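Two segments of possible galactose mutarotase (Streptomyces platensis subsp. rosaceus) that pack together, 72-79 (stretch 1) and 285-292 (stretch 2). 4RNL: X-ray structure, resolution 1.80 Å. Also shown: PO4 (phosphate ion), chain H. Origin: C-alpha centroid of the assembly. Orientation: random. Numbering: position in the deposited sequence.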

# COMPACT_ATOMS: atom_id res chain seq x y z
N ALA A 72 15.87 -9.19 -3.76
CA ALA A 72 16.42 -9.98 -2.66
C ALA A 72 15.70 -9.75 -1.34
O ALA A 72 15.74 -10.60 -0.44
CB ALA A 72 17.92 -9.70 -2.50
N HIS A 73 15.07 -8.59 -1.20
CA HIS A 73 14.42 -8.23 0.06
C HIS A 73 12.97 -7.79 -0.12
O HIS A 73 12.60 -6.68 0.26
CB HIS A 73 15.24 -7.17 0.80
CG HIS A 73 16.67 -7.56 1.01
ND1 HIS A 73 17.06 -8.45 1.99
CD2 HIS A 73 17.80 -7.21 0.35
CE1 HIS A 73 18.37 -8.61 1.93
NE2 HIS A 73 18.84 -7.88 0.94
N GLY A 74 12.15 -8.67 -0.68
CA GLY A 74 10.76 -8.35 -0.92
C GLY A 74 9.90 -8.48 0.33
O GLY A 74 8.73 -8.11 0.32
N GLY A 75 10.49 -9.01 1.40
CA GLY A 75 9.76 -9.27 2.63
C GLY A 75 9.18 -8.04 3.32
O GLY A 75 8.24 -8.16 4.12
N SER A 76 9.74 -6.87 3.03
CA SER A 76 9.25 -5.62 3.61
C SER A 76 8.10 -5.04 2.81
O SER A 76 7.41 -4.13 3.28
CB SER A 76 10.37 -4.57 3.64
OG SER A 76 11.37 -4.91 4.59
N TYR A 77 7.93 -5.55 1.59
CA TYR A 77 6.95 -5.01 0.64
C TYR A 77 7.10 -3.51 0.40
O TYR A 77 6.11 -2.82 0.19
CB TYR A 77 5.52 -5.33 1.11
CG TYR A 77 5.24 -6.82 1.12
CD1 TYR A 77 5.58 -7.60 2.21
CD2 TYR A 77 4.67 -7.44 0.02
CE1 TYR A 77 5.33 -8.97 2.22
CE2 TYR A 77 4.43 -8.81 0.01
CZ TYR A 77 4.77 -9.57 1.11
OH TYR A 77 4.52 -10.93 1.12
N PHE A 78 8.34 -3.00 0.42
CA PHE A 78 8.56 -1.57 0.18
C PHE A 78 7.89 -1.12 -1.11
O PHE A 78 8.10 -1.72 -2.16
CB PHE A 78 10.06 -1.26 0.11
CG PHE A 78 10.75 -1.26 1.44
CD1 PHE A 78 10.06 -0.97 2.61
CD2 PHE A 78 12.10 -1.56 1.52
CE1 PHE A 78 10.72 -0.96 3.84
CE2 PHE A 78 12.77 -1.55 2.74
CZ PHE A 78 12.07 -1.26 3.90
N GLY A 79 7.06 -0.07 -1.02
CA GLY A 79 6.42 0.56 -2.16
C GLY A 79 5.44 -0.25 -2.99
O GLY A 79 4.95 0.22 -4.03
N ASP A 285 8.17 -2.47 12.37
CA ASP A 285 8.98 -2.92 13.50
C ASP A 285 9.92 -4.07 13.17
O ASP A 285 10.82 -4.37 13.94
CB ASP A 285 8.08 -3.22 14.70
CG ASP A 285 7.22 -2.04 15.05
OD1 ASP A 285 7.69 -1.17 15.83
OD2 ASP A 285 6.09 -1.95 14.51
N HIS A 286 9.74 -4.70 12.01
CA HIS A 286 10.61 -5.80 11.62
C HIS A 286 11.99 -5.30 11.16
O HIS A 286 12.95 -6.06 11.14
CB HIS A 286 9.97 -6.61 10.50
CG HIS A 286 9.98 -5.92 9.17
ND1 HIS A 286 9.04 -4.98 8.82
CD2 HIS A 286 10.82 -6.05 8.11
CE1 HIS A 286 9.31 -4.54 7.59
NE2 HIS A 286 10.37 -5.18 7.14
N LEU A 287 12.07 -4.03 10.80
CA LEU A 287 13.34 -3.45 10.34
C LEU A 287 14.40 -3.46 11.45
O LEU A 287 14.12 -3.13 12.61
CB LEU A 287 13.11 -2.03 9.80
CG LEU A 287 12.22 -2.02 8.54
CD1 LEU A 287 11.94 -0.61 8.05
CD2 LEU A 287 12.86 -2.83 7.43
N ASP A 288 15.62 -3.86 11.10
CA ASP A 288 16.63 -4.15 12.12
C ASP A 288 18.00 -3.53 11.87
O ASP A 288 18.99 -3.92 12.48
CB ASP A 288 16.74 -5.67 12.33
CG ASP A 288 17.32 -6.40 11.12
OD1 ASP A 288 17.58 -5.76 10.08
OD2 ASP A 288 17.51 -7.63 11.22
N GLY A 289 18.06 -2.55 10.97
CA GLY A 289 19.30 -1.84 10.72
C GLY A 289 20.26 -2.53 9.76
O GLY A 289 21.41 -2.12 9.65
N THR A 290 19.79 -3.56 9.06
CA THR A 290 20.65 -4.31 8.15
C THR A 290 20.51 -3.91 6.67
O THR A 290 21.40 -4.19 5.86
CB THR A 290 20.43 -5.82 8.27
OG1 THR A 290 19.04 -6.12 8.03
CG2 THR A 290 20.81 -6.30 9.67
N LEU A 291 19.40 -3.29 6.32
CA LEU A 291 19.13 -2.89 4.94
C LEU A 291 19.42 -1.41 4.76
O LEU A 291 18.93 -0.58 5.54
CB LEU A 291 17.68 -3.17 4.57
CG LEU A 291 17.22 -4.63 4.71
CD1 LEU A 291 15.74 -4.76 4.41
CD2 LEU A 291 18.03 -5.49 3.78
N THR A 292 20.20 -1.07 3.74
CA THR A 292 20.52 0.34 3.46
C THR A 292 19.56 0.88 2.42
O THR A 292 19.49 0.36 1.30
CB THR A 292 21.96 0.49 2.98
OG1 THR A 292 22.86 0.14 4.05
CG2 THR A 292 22.23 1.94 2.55
P PO4 H . 14.03 -9.97 3.57
O1 PO4 H . 13.81 -10.91 4.74
O2 PO4 H . 13.77 -8.55 4.01
O3 PO4 H . 15.47 -10.09 3.13
O4 PO4 H . 13.10 -10.34 2.44

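The residues that touch are at least 209 positions apart in sequence, and the stretches meet through side chains alone. Stretch 1 leaves a helix at its start, where Ala-72 is still helical and His-73 is the first residue to leave helical backbone angles; stretch 2 has no regular helix or strand. Gly-74, Gly-75 and Ser-76 keep helical angles without the regular bonding; a turn is closed by the hydrogen bond from Tyr-77 N to Gly-74 O (3.0 Å). Between the stretches the backbones stay well separated: the CA atoms of Ser-76 and His-286 are 8.1 Å apart, and those of His-73 and Leu-291 8.6 Å. Side chains bridge this gap, and the contact is correspondingly small, burying 268 Å² summed over both sides.

One hydrogen bond crosses the interface. His-286 NE2 donates to Ser-76 OG over 2.8 Å, and the hydroxyl sits at the edge of the imidazole, near its plane, where the N-H of the ring can point straight at an oxygen lone pair. Both CA-to-CB bonds are directed toward the opposite stretch, with Ser-76 in the m rotamer and His-286 at chi1 = 74° (p). The other ring nitrogen, His-286 ND1, is hydrogen-bonded elsewhere in the structure, so the imidazole is held through both nitrogens. The serine is buried, and this bond gives its hydroxyl a polar partner, while the methyl Leu-287 CD2 approaches Ser-76 OG to 3.8 Å.

Apolar packing lies beside this polar link. Leu-287 and Phe-78, both buried, leave their backbones sideways to the contact, but the ends of their side chains come nearer, bringing Leu-287 CD2 to 3.9 Å from Phe-78 CZ. The methyl approaches the phenyl ring obliquely, at a separation typical of van der Waals contact between apolar groups. The same methyl thus touches both the serine hydroxyl and the phenylalanine ring.

Leu-291 gives up more surface to the other stretch than any other residue, 71 Å². Its CA-to-CB bond points toward stretch 1, and the m,t rotamer places CD2 over one face of the His-73 ring, 3.5 Å from the centroid and only 7° off the ring normal. This is a CH-pi contact, in which the weakly polarised methyl hydrogens meet the pi cloud almost directly above its centre. The closest atom pair of the two residues is His-73 ND1 and Leu-291 CD2, at 3.6 Å.

The in-plane edge of the same imidazole serves a different chemistry. His-73 ND1 donates a hydrogen bond to O3 of the phosphate ion (2.6 Å), so the ring presents a face to leucine and an edge to the anion. Gly-75 N adds a second hydrogen bond, to phosphate O4 (3.1 Å), and a CB on this glycine would lie just 2.7 Å from that oxygen. The ion probably comes from the crystallisation liquor.

Within stretch 2, Asp-288 OD1 accepts hydrogen bonds from Thr-290 OG1 (2.5 Å) and Thr-290 N (3.3 Å), linking the residues that flank Gly-289, whose positive phi (83°) by itself suits glycine.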